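Local structure of phage integrase/site-specific recombinase (Haloarcula marismortui, 3NRW) at residues 5-19 and 84-96. The protein probably binds DNA and takes part in site-specific DNA recombination, this chain being the N-terminal, core-binding portion of the longer integrase. Numbering follows the deposited sequence.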
ATOM      1  N   PRO A   5      -3.268 -17.719   1.818  1.00 31.93           N
ATOM      2  CA  PRO A   5      -2.368 -17.147   0.810  1.00 23.81           C
ATOM      3  C   PRO A   5      -1.398 -16.115   1.386  1.00 21.55           C
ATOM      4  O   PRO A   5      -1.683 -15.474   2.397  1.00 23.57           O
ATOM      5  CB  PRO A   5      -3.330 -16.546  -0.210  1.00 30.57           C
ATOM      6  CG  PRO A   5      -4.472 -16.108   0.636  1.00 29.64           C
ATOM      7  CD  PRO A   5      -4.655 -17.266   1.601  1.00 32.76           C
ATOM      8  N   SER A   6      -0.250 -15.965   0.734  1.00 19.32           N
ATOM      9  CA  SER A   6       0.770 -15.024   1.176  1.00 21.21           C
ATOM     10  C   SER A   6       1.440 -14.363  -0.023  1.00 19.65           C
ATOM     11  O   SER A   6       1.799 -15.033  -0.992  1.00 20.31           O
ATOM     12  CB  SER A   6       1.816 -15.760   2.019  1.00 30.81           C
ATOM     13  OG  SER A   6       2.802 -14.872   2.514  1.00 33.50           O
ATOM     14  N   LEU A   7       1.595 -13.043   0.043  1.00 15.79           N
ATOM     15  CA  LEU A   7       2.234 -12.295  -1.029  1.00 12.31           C
ATOM     16  C   LEU A   7       3.223 -11.284  -0.476  1.00 14.80           C
ATOM     17  O   LEU A   7       2.970 -10.632   0.540  1.00 15.59           O
ATOM     18  CB  LEU A   7       1.197 -11.548  -1.874  1.00 15.14           C
ATOM     19  CG  LEU A   7       0.161 -12.370  -2.642  1.00 16.98           C
ATOM     20  CD1 LEU A   7      -0.785 -11.428  -3.376  1.00 19.42           C
ATOM     21  CD2 LEU A   7       0.859 -13.297  -3.625  1.00 17.30           C
ATOM     22  N   SER A   8       4.351 -11.163  -1.164  1.00 14.44           N
ATOM     23  CA  SER A   8       5.385 -10.215  -0.780  1.00 14.21           C
ATOM     24  C   SER A   8       4.889  -8.849  -1.211  1.00 14.96           C
ATOM     25  O   SER A   8       3.935  -8.745  -1.987  1.00 14.66           O
ATOM     26  CB  SER A   8       6.684 -10.522  -1.522  1.00 14.66           C
ATOM     27  OG  SER A   8       6.525 -10.317  -2.918  1.00 14.80           O
ATOM     28  N   PRO A   9       5.519  -7.781  -0.705  1.00 14.38           N
ATOM     29  CA  PRO A   9       5.084  -6.442  -1.099  1.00 13.75           C
ATOM     30  C   PRO A   9       5.078  -6.289  -2.626  1.00 15.15           C
ATOM     31  O   PRO A   9       4.080  -5.849  -3.205  1.00 14.65           O
ATOM     32  CB  PRO A   9       6.107  -5.543  -0.412  1.00 15.62           C
ATOM     33  CG  PRO A   9       6.335  -6.276   0.894  1.00 13.09           C
ATOM     34  CD  PRO A   9       6.469  -7.720   0.423  1.00 13.98           C
ATOM     35  N   ARG A  10       6.169  -6.677  -3.284  1.00 13.66           N
ATOM     36  CA  ARG A  10       6.245  -6.551  -4.738  1.00 15.75           C
ATOM     37  C   ARG A  10       5.148  -7.353  -5.442  1.00 14.38           C
ATOM     38  O   ARG A  10       4.485  -6.840  -6.345  1.00 14.72           O
ATOM     39  CB  ARG A  10       7.628  -6.983  -5.247  1.00 19.80           C
ATOM     40  CG  ARG A  10       7.992  -8.423  -4.955  1.00 26.87           C
ATOM     41  CD  ARG A  10       9.402  -8.731  -5.425  1.00 40.09           C
ATOM     42  NE  ARG A  10       9.626  -8.316  -6.808  1.00 34.85           N
ATOM     43  CZ  ARG A  10      10.776  -8.483  -7.453  1.00 47.65           C
ATOM     44  NH1 ARG A  10      11.801  -9.057  -6.838  1.00 45.50           N
ATOM     45  NH2 ARG A  10      10.906  -8.073  -8.709  1.00 40.65           N
ATOM     46  N   GLU A  11       4.942  -8.599  -5.024  1.00 13.83           N
ATOM     47  CA  GLU A  11       3.910  -9.430  -5.643  1.00 16.61           C
ATOM     48  C   GLU A  11       2.527  -8.810  -5.456  1.00 14.94           C
ATOM     49  O   GLU A  11       1.726  -8.754  -6.394  1.00 14.36           O
ATOM     50  CB  GLU A  11       3.907 -10.835  -5.043  1.00 22.21           C
ATOM     51  CG  GLU A  11       5.197 -11.602  -5.226  1.00 27.85           C
ATOM     52  CD  GLU A  11       5.122 -12.974  -4.602  1.00 32.71           C
ATOM     53  OE1 GLU A  11       4.754 -13.069  -3.408  1.00 19.52           O
ATOM     54  OE2 GLU A  11       5.439 -13.958  -5.305  1.00 42.73           O
ATOM     55  N   ALA A  12       2.251  -8.353  -4.237  1.00 10.88           N
ATOM     56  CA  ALA A  12       0.966  -7.733  -3.915  1.00 13.73           C
ATOM     57  C   ALA A  12       0.759  -6.445  -4.705  1.00 15.04           C
ATOM     58  O   ALA A  12      -0.363  -6.131  -5.113  1.00 14.11           O
ATOM     59  CB  ALA A  12       0.884  -7.443  -2.415  1.00 17.39           C
ATOM     60  N   ARG A  13       1.841  -5.701  -4.906  1.00 13.22           N
ATOM     61  CA  ARG A  13       1.784  -4.451  -5.657  1.00 16.27           C
ATOM     62  C   ARG A  13       1.446  -4.776  -7.118  1.00 17.01           C
ATOM     63  O   ARG A  13       0.517  -4.195  -7.681  1.00 15.42           O
ATOM     64  CB  ARG A  13       3.130  -3.713  -5.546  1.00 13.52           C
ATOM     65  CG  ARG A  13       3.217  -2.338  -6.225  1.00 21.34           C
ATOM     66  CD  ARG A  13       3.602  -2.457  -7.699  1.00 25.97           C
ATOM     67  NE  ARG A  13       4.673  -3.429  -7.915  1.00 23.12           N
ATOM     68  CZ  ARG A  13       5.950  -3.237  -7.598  1.00 29.75           C
ATOM     69  NH1 ARG A  13       6.347  -2.095  -7.045  1.00 21.86           N
ATOM     70  NH2 ARG A  13       6.833  -4.201  -7.826  1.00 27.31           N
ATOM     71  N   ASP A  14       2.180  -5.713  -7.720  1.00 15.79           N
ATOM     72  CA  ASP A  14       1.922  -6.093  -9.115  1.00 16.12           C
ATOM     73  C   ASP A  14       0.499  -6.626  -9.288  1.00 16.73           C
ATOM     74  O   ASP A  14      -0.172  -6.323 -10.277  1.00 15.77           O
ATOM     75  CB  ASP A  14       2.888  -7.186  -9.608  1.00 16.81           C
ATOM     76  CG  ASP A  14       4.349  -6.745  -9.642  1.00 28.24           C
ATOM     77  OD1 ASP A  14       4.628  -5.530  -9.713  1.00 20.64           O
ATOM     78  OD2 ASP A  14       5.224  -7.637  -9.619  1.00 23.97           O
ATOM     79  N   ARG A  15       0.046  -7.430  -8.333  1.00 14.91           N
ATOM     80  CA  ARG A  15      -1.288  -8.018  -8.406  1.00 16.52           C
ATOM     81  C   ARG A  15      -2.364  -6.943  -8.409  1.00 18.44           C
ATOM     82  O   ARG A  15      -3.320  -7.005  -9.182  1.00 18.15           O
ATOM     83  CB  ARG A  15      -1.515  -8.970  -7.231  1.00 16.53           C
ATOM     84  CG  ARG A  15      -2.621  -9.985  -7.473  1.00 17.70           C
ATOM     85  CD  ARG A  15      -2.877 -10.799  -6.222  1.00 22.17           C
ATOM     86  NE  ARG A  15      -3.868 -11.854  -6.423  1.00 24.71           N
ATOM     87  CZ  ARG A  15      -3.587 -13.079  -6.853  1.00 30.18           C
ATOM     88  NH1 ARG A  15      -2.336 -13.420  -7.141  1.00 28.66           N
ATOM     89  NH2 ARG A  15      -4.555 -13.975  -6.974  1.00 38.52           N
ATOM     90  N   TYR A  16      -2.196  -5.952  -7.540  1.00 15.97           N
ATOM     91  CA  TYR A  16      -3.145  -4.857  -7.432  1.00 19.25           C
ATOM     92  C   TYR A  16      -3.214  -4.041  -8.724  1.00 20.20           C
ATOM     93  O   TYR A  16      -4.305  -3.741  -9.219  1.00 21.01           O
ATOM     94  CB  TYR A  16      -2.756  -3.954  -6.252  1.00 17.50           C
ATOM     95  CG  TYR A  16      -3.651  -2.750  -6.077  1.00 17.41           C
ATOM     96  CD1 TYR A  16      -5.007  -2.898  -5.774  1.00 19.71           C
ATOM     97  CD2 TYR A  16      -3.146  -1.456  -6.229  1.00 19.68           C
ATOM     98  CE1 TYR A  16      -5.839  -1.786  -5.629  1.00 22.80           C
ATOM     99  CE2 TYR A  16      -3.972  -0.341  -6.086  1.00 20.93           C
ATOM    100  CZ  TYR A  16      -5.314  -0.514  -5.788  1.00 22.39           C
ATOM    101  OH  TYR A  16      -6.139   0.582  -5.669  1.00 26.48           O
ATOM    102  N   LEU A  17      -2.060  -3.691  -9.284  1.00 16.91           N
ATOM    103  CA  LEU A  17      -2.046  -2.897 -10.514  1.00 16.63           C
ATOM    104  C   LEU A  17      -2.736  -3.632 -11.666  1.00 19.84           C
ATOM    105  O   LEU A  17      -3.483  -3.025 -12.435  1.00 23.03           O
ATOM    106  CB  LEU A  17      -0.609  -2.539 -10.906  1.00 17.48           C
ATOM    107  CG  LEU A  17       0.161  -1.711  -9.872  1.00 13.84           C
ATOM    108  CD1 LEU A  17       1.527  -1.373 -10.437  1.00 20.40           C
ATOM    109  CD2 LEU A  17      -0.602  -0.435  -9.516  1.00 18.66           C
ATOM    110  N   ALA A  18      -2.493  -4.934 -11.774  1.00 18.25           N
ATOM    111  CA  ALA A  18      -3.114  -5.737 -12.825  1.00 18.21           C
ATOM    112  C   ALA A  18      -4.623  -5.771 -12.598  1.00 23.21           C
ATOM    113  O   ALA A  18      -5.412  -5.697 -13.546  1.00 25.71           O
ATOM    114  CB  ALA A  18      -2.549  -7.157 -12.807  1.00 26.00           C
ATOM    115  N   HIS A  19      -5.013  -5.889 -11.332  1.00 21.63           N
ATOM    116  CA  HIS A  19      -6.417  -5.931 -10.940  1.00 27.35           C
ATOM    117  C   HIS A  19      -7.157  -4.637 -11.269  1.00 35.02           C
ATOM    118  O   HIS A  19      -8.334  -4.661 -11.635  1.00 30.16           O
ATOM    119  CB  HIS A  19      -6.536  -6.235  -9.439  1.00 24.89           C
ATOM    120  CG  HIS A  19      -7.880  -5.922  -8.859  1.00 27.59           C
ATOM    121  ND1 HIS A  19      -8.138  -4.752  -8.175  1.00 35.04           N
ATOM    122  CD2 HIS A  19      -9.041  -6.615  -8.871  1.00 24.82           C
ATOM    123  CE1 HIS A  19      -9.404  -4.742  -7.789  1.00 37.53           C
ATOM    124  NE2 HIS A  19      -9.972  -5.861  -8.200  1.00 28.96           N
ATOM    125  N   LYS A  84      -4.472   2.604   1.371  1.00 18.63           N
ATOM    126  CA  LYS A  84      -5.697   2.104   1.985  1.00 17.63           C
ATOM    127  C   LYS A  84      -6.494   1.218   1.021  1.00 18.13           C
ATOM    128  O   LYS A  84      -6.923   0.123   1.385  1.00 17.24           O
ATOM    129  CB  LYS A  84      -6.572   3.278   2.438  1.00 22.39           C
ATOM    130  CG  LYS A  84      -7.952   2.865   2.931  1.00 33.07           C
ATOM    131  CD  LYS A  84      -7.883   2.243   4.309  1.00 39.30           C
ATOM    132  CE  LYS A  84      -8.243   3.253   5.386  1.00 37.35           C
ATOM    133  NZ  LYS A  84      -9.698   3.583   5.362  1.00 40.79           N
ATOM    134  N   ASN A  85      -6.700   1.695  -0.202  1.00 17.68           N
ATOM    135  CA  ASN A  85      -7.454   0.927  -1.188  1.00 18.54           C
ATOM    136  C   ASN A  85      -6.742  -0.373  -1.527  1.00 18.85           C
ATOM    137  O   ASN A  85      -7.375  -1.401  -1.793  1.00 18.59           O
ATOM    138  CB  ASN A  85      -7.664   1.742  -2.460  1.00 17.89           C
ATOM    139  CG  ASN A  85      -8.441   3.008  -2.205  1.00 21.71           C
ATOM    140  OD1 ASN A  85      -9.206   3.090  -1.246  1.00 29.55           O
ATOM    141  ND2 ASN A  85      -8.261   4.000  -3.064  1.00 26.02           N
ATOM    142  N   TRP A  86      -5.417  -0.322  -1.522  1.00 17.21           N
ATOM    143  CA  TRP A  86      -4.622  -1.500  -1.818  1.00 15.15           C
ATOM    144  C   TRP A  86      -4.865  -2.561  -0.752  1.00 13.38           C
ATOM    145  O   TRP A  86      -5.142  -3.716  -1.078  1.00 14.26           O
ATOM    146  CB  TRP A  86      -3.149  -1.110  -1.875  1.00 11.36           C
ATOM    147  CG  TRP A  86      -2.193  -2.210  -2.159  1.00 14.91           C
ATOM    148  CD1 TRP A  86      -2.390  -3.304  -2.949  1.00 16.57           C
ATOM    149  CD2 TRP A  86      -0.827  -2.257  -1.738  1.00 13.97           C
ATOM    150  NE1 TRP A  86      -1.216  -4.033  -3.057  1.00 17.64           N
ATOM    151  CE2 TRP A  86      -0.246  -3.405  -2.324  1.00 16.30           C
ATOM    152  CE3 TRP A  86      -0.038  -1.432  -0.929  1.00 16.38           C
ATOM    153  CZ2 TRP A  86       1.096  -3.744  -2.121  1.00  9.65           C
ATOM    154  CZ3 TRP A  86       1.301  -1.774  -0.727  1.00 16.19           C
ATOM    155  CH2 TRP A  86       1.851  -2.918  -1.324  1.00 14.33           C
ATOM    156  N   LEU A  87      -4.782  -2.171   0.517  1.00 14.47           N
ATOM    157  CA  LEU A  87      -5.003  -3.119   1.599  1.00 14.29           C
ATOM    158  C   LEU A  87      -6.429  -3.670   1.600  1.00 16.23           C
ATOM    159  O   LEU A  87      -6.645  -4.816   1.993  1.00 17.22           O
ATOM    160  CB  LEU A  87      -4.672  -2.480   2.949  1.00 19.70           C
ATOM    161  CG  LEU A  87      -3.201  -2.074   3.114  1.00 17.04           C
ATOM    162  CD1 LEU A  87      -2.973  -1.564   4.524  1.00 20.68           C
ATOM    163  CD2 LEU A  87      -2.287  -3.268   2.828  1.00 20.44           C
ATOM    164  N   GLU A  88      -7.398  -2.868   1.165  1.00 18.25           N
ATOM    165  CA  GLU A  88      -8.784  -3.341   1.109  1.00 19.33           C
ATOM    166  C   GLU A  88      -8.862  -4.480   0.099  1.00 15.78           C
ATOM    167  O   GLU A  88      -9.536  -5.481   0.334  1.00 19.03           O
ATOM    168  CB  GLU A  88      -9.735  -2.210   0.694  1.00 18.33           C
ATOM    169  CG  GLU A  88      -9.722  -1.035   1.658  1.00 23.74           C
ATOM    170  CD  GLU A  88     -10.813  -0.016   1.377  1.00 28.65           C
ATOM    171  OE1 GLU A  88     -11.109   0.235   0.190  1.00 28.44           O
ATOM    172  OE2 GLU A  88     -11.356   0.552   2.347  1.00 28.04           O
ATOM    173  N   TYR A  89      -8.168  -4.322  -1.024  1.00 15.35           N
ATOM    174  CA  TYR A  89      -8.141  -5.351  -2.056  1.00 16.02           C
ATOM    175  C   TYR A  89      -7.512  -6.616  -1.488  1.00 18.28           C
ATOM    176  O   TYR A  89      -8.057  -7.711  -1.629  1.00 17.39           O
ATOM    177  CB  TYR A  89      -7.336  -4.876  -3.274  1.00 15.99           C
ATOM    178  CG  TYR A  89      -6.988  -5.973  -4.256  1.00 12.37           C
ATOM    179  CD1 TYR A  89      -7.987  -6.708  -4.897  1.00 17.91           C
ATOM    180  CD2 TYR A  89      -5.656  -6.284  -4.542  1.00 18.22           C
ATOM    181  CE1 TYR A  89      -7.669  -7.722  -5.795  1.00 21.92           C
ATOM    182  CE2 TYR A  89      -5.330  -7.297  -5.437  1.00 22.21           C
ATOM    183  CZ  TYR A  89      -6.344  -8.015  -6.061  1.00 21.90           C
ATOM    184  OH  TYR A  89      -6.038  -9.027  -6.944  1.00 22.07           O
ATOM    185  N   LEU A  90      -6.359  -6.462  -0.843  1.00 13.50           N
ATOM    186  CA  LEU A  90      -5.668  -7.608  -0.267  1.00 13.85           C
ATOM    187  C   LEU A  90      -6.485  -8.294   0.824  1.00 17.23           C
ATOM    188  O   LEU A  90      -6.417  -9.512   0.977  1.00 18.53           O
ATOM    189  CB  LEU A  90      -4.305  -7.189   0.289  1.00 13.24           C
ATOM    190  CG  LEU A  90      -3.287  -6.670  -0.733  1.00 16.51           C
ATOM    191  CD1 LEU A  90      -2.003  -6.323  -0.002  1.00 13.42           C
ATOM    192  CD2 LEU A  90      -3.019  -7.721  -1.817  1.00 13.67           C
ATOM    193  N   ALA A  91      -7.251  -7.521   1.587  1.00 17.57           N
ATOM    194  CA  ALA A  91      -8.072  -8.115   2.634  1.00 15.58           C
ATOM    195  C   ALA A  91      -9.173  -8.958   1.988  1.00 19.95           C
ATOM    196  O   ALA A  91      -9.486 -10.052   2.462  1.00 19.31           O
ATOM    197  CB  ALA A  91      -8.679  -7.031   3.520  1.00 16.22           C
ATOM    198  N   ARG A  92      -9.748  -8.458   0.897  1.00 21.48           N
ATOM    199  CA  ARG A  92     -10.800  -9.188   0.199  1.00 23.52           C
ATOM    200  C   ARG A  92     -10.289 -10.524  -0.324  1.00 25.88           C
ATOM    201  O   ARG A  92     -11.011 -11.525  -0.297  1.00 24.48           O
ATOM    202  CB  ARG A  92     -11.358  -8.364  -0.968  1.00 21.58           C
ATOM    203  CG  ARG A  92     -12.431  -9.095  -1.781  1.00 26.54           C
ATOM    204  CD  ARG A  92     -13.239  -8.139  -2.655  1.00 35.08           C
ATOM    205  NE  ARG A  92     -12.472  -7.557  -3.754  1.00 39.42           N
ATOM    206  CZ  ARG A  92     -12.078  -8.222  -4.837  1.00 38.75           C
ATOM    207  NH1 ARG A  92     -12.368  -9.508  -4.978  1.00 39.39           N
ATOM    208  NH2 ARG A  92     -11.411  -7.593  -5.795  1.00 28.45           N
ATOM    209  N   ILE A  93      -9.045 -10.545  -0.801  1.00 17.97           N
ATOM    210  CA  ILE A  93      -8.483 -11.782  -1.325  1.00 20.99           C
ATOM    211  C   ILE A  93      -7.695 -12.583  -0.301  1.00 18.85           C
ATOM    212  O   ILE A  93      -6.872 -13.423  -0.658  1.00 19.23           O
ATOM    213  CB  ILE A  93      -7.607 -11.541  -2.574  1.00 19.27           C
ATOM    214  CG1 ILE A  93      -6.448 -10.602  -2.246  1.00 17.50           C
ATOM    215  CG2 ILE A  93      -8.462 -10.963  -3.693  1.00 20.93           C
ATOM    216  CD1 ILE A  93      -5.457 -10.488  -3.388  1.00 18.61           C
ATOM    217  N   ASP A  94      -7.947 -12.308   0.975  1.00 18.82           N
ATOM    218  CA  ASP A  94      -7.332 -13.053   2.064  1.00 20.25           C
ATOM    219  C   ASP A  94      -5.806 -12.975   2.190  1.00 23.48           C
ATOM    220  O   ASP A  94      -5.188 -13.869   2.770  1.00 25.67           O
ATOM    221  CB  ASP A  94      -7.770 -14.525   1.950  1.00 18.86           C
ATOM    222  CG  ASP A  94      -9.268 -14.673   1.714  1.00 30.60           C
ATOM    223  OD1 ASP A  94     -10.050 -14.127   2.523  1.00 24.53           O
ATOM    224  OD2 ASP A  94      -9.663 -15.335   0.722  1.00 20.23           O
ATOM    225  N   VAL A  95      -5.205 -11.909   1.668  1.00 17.12           N
ATOM    226  CA  VAL A  95      -3.753 -11.740   1.729  1.00 18.85           C
ATOM    227  C   VAL A  95      -3.303 -11.060   3.023  1.00 19.69           C
ATOM    228  O   VAL A  95      -2.165 -11.235   3.465  1.00 21.95           O
ATOM    229  CB  VAL A  95      -3.253 -10.947   0.504  1.00 20.54           C
ATOM    230  CG1 VAL A  95      -1.769 -10.627   0.638  1.00 19.74           C
ATOM    231  CG2 VAL A  95      -3.492 -11.767  -0.753  1.00 23.05           C
ATOM    232  N   VAL A  96      -4.192 -10.279   3.626  1.00 21.59           N
ATOM    233  CA  VAL A  96      -3.871  -9.629   4.886  1.00 20.86           C
ATOM    234  C   VAL A  96      -5.079  -9.713   5.816  1.00 25.09           C
ATOM    235  O   VAL A  96      -6.195  -9.971   5.365  1.00 23.47           O
ATOM    236  CB  VAL A  96      -3.479  -8.148   4.699  1.00 23.64           C
ATOM    237  CG1 VAL A  96      -2.872  -7.631   5.980  1.00 37.22           C
ATOM    238  CG2 VAL A  96      -2.475  -7.998   3.563  1.00 24.29           C
TER
HETATM  239  O   HOH W   1       0.512 -11.944   2.981  1.00 17.12           O
HETATM  240  O   HOH W   2      -5.943   3.692  -5.275  1.00 33.65           O
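Trp-86 points the N-H of its indole at the backbone of helix 9-20: NE1 donates to Ala-12 O at 3.1 Å, with an N-H...O angle of 157°. The oxygen lies near the indole plane, whereas the donor stands above the carbonyl plane, on the face opposite to that met by Tyr-16 N, the ordinary helical donor; two bonds thus grip this one oxygen. A chi1 of 180°, which sets CG opposite the backbone N, brings the edge of the Trp-86 indole up against the helix, CZ2 meeting Ala-12 CB at 3.7 Å, while its CD1 presses against Tyr-16 CB at 3.4 Å. The Tyr-16 ring in turn lies over the backbone of Trp-86, whose CA makes a CH-pi contact with one face, and a water bridges Tyr-16 OH to Asn-85 ND2. The helical segments 9-19 and 84-92 cross almost perpendicularly (94°), their axes 10.5 Å apart at closest approach, in the all-helical bundle of a core-binding domain, the N-terminal DNA-binding module of tyrosine recombinases. Toward the end of segment 5-19, the His-19 and Tyr-89 rings stack face to face, centroids 4.2 Å apart, CE1 of the tyrosine sitting over the middle of the imidazole. Arg-15, extended from CG to NE, crosses Tyr-89 at about a right angle, CG and NE both near its OH, and CD and NE touch Ile-93 CD1. At the other end, Leu-7 CD1 packs on Val-95 CG2 at 3.8 Å, and a water links the two backbones, accepting weakly from Leu-7 N and donating to Val-95 O. A Schellman motif with Asp-94 at positive phi turns the chain there, and a Ser-8/Glu-11 capping box starts the facing helix. Farther out, Arg-52 donates to both Pro-5 O and Asp-94 O, and Phe-39 of helix 26-45 meets the Trp-86 ring nearly at right angles.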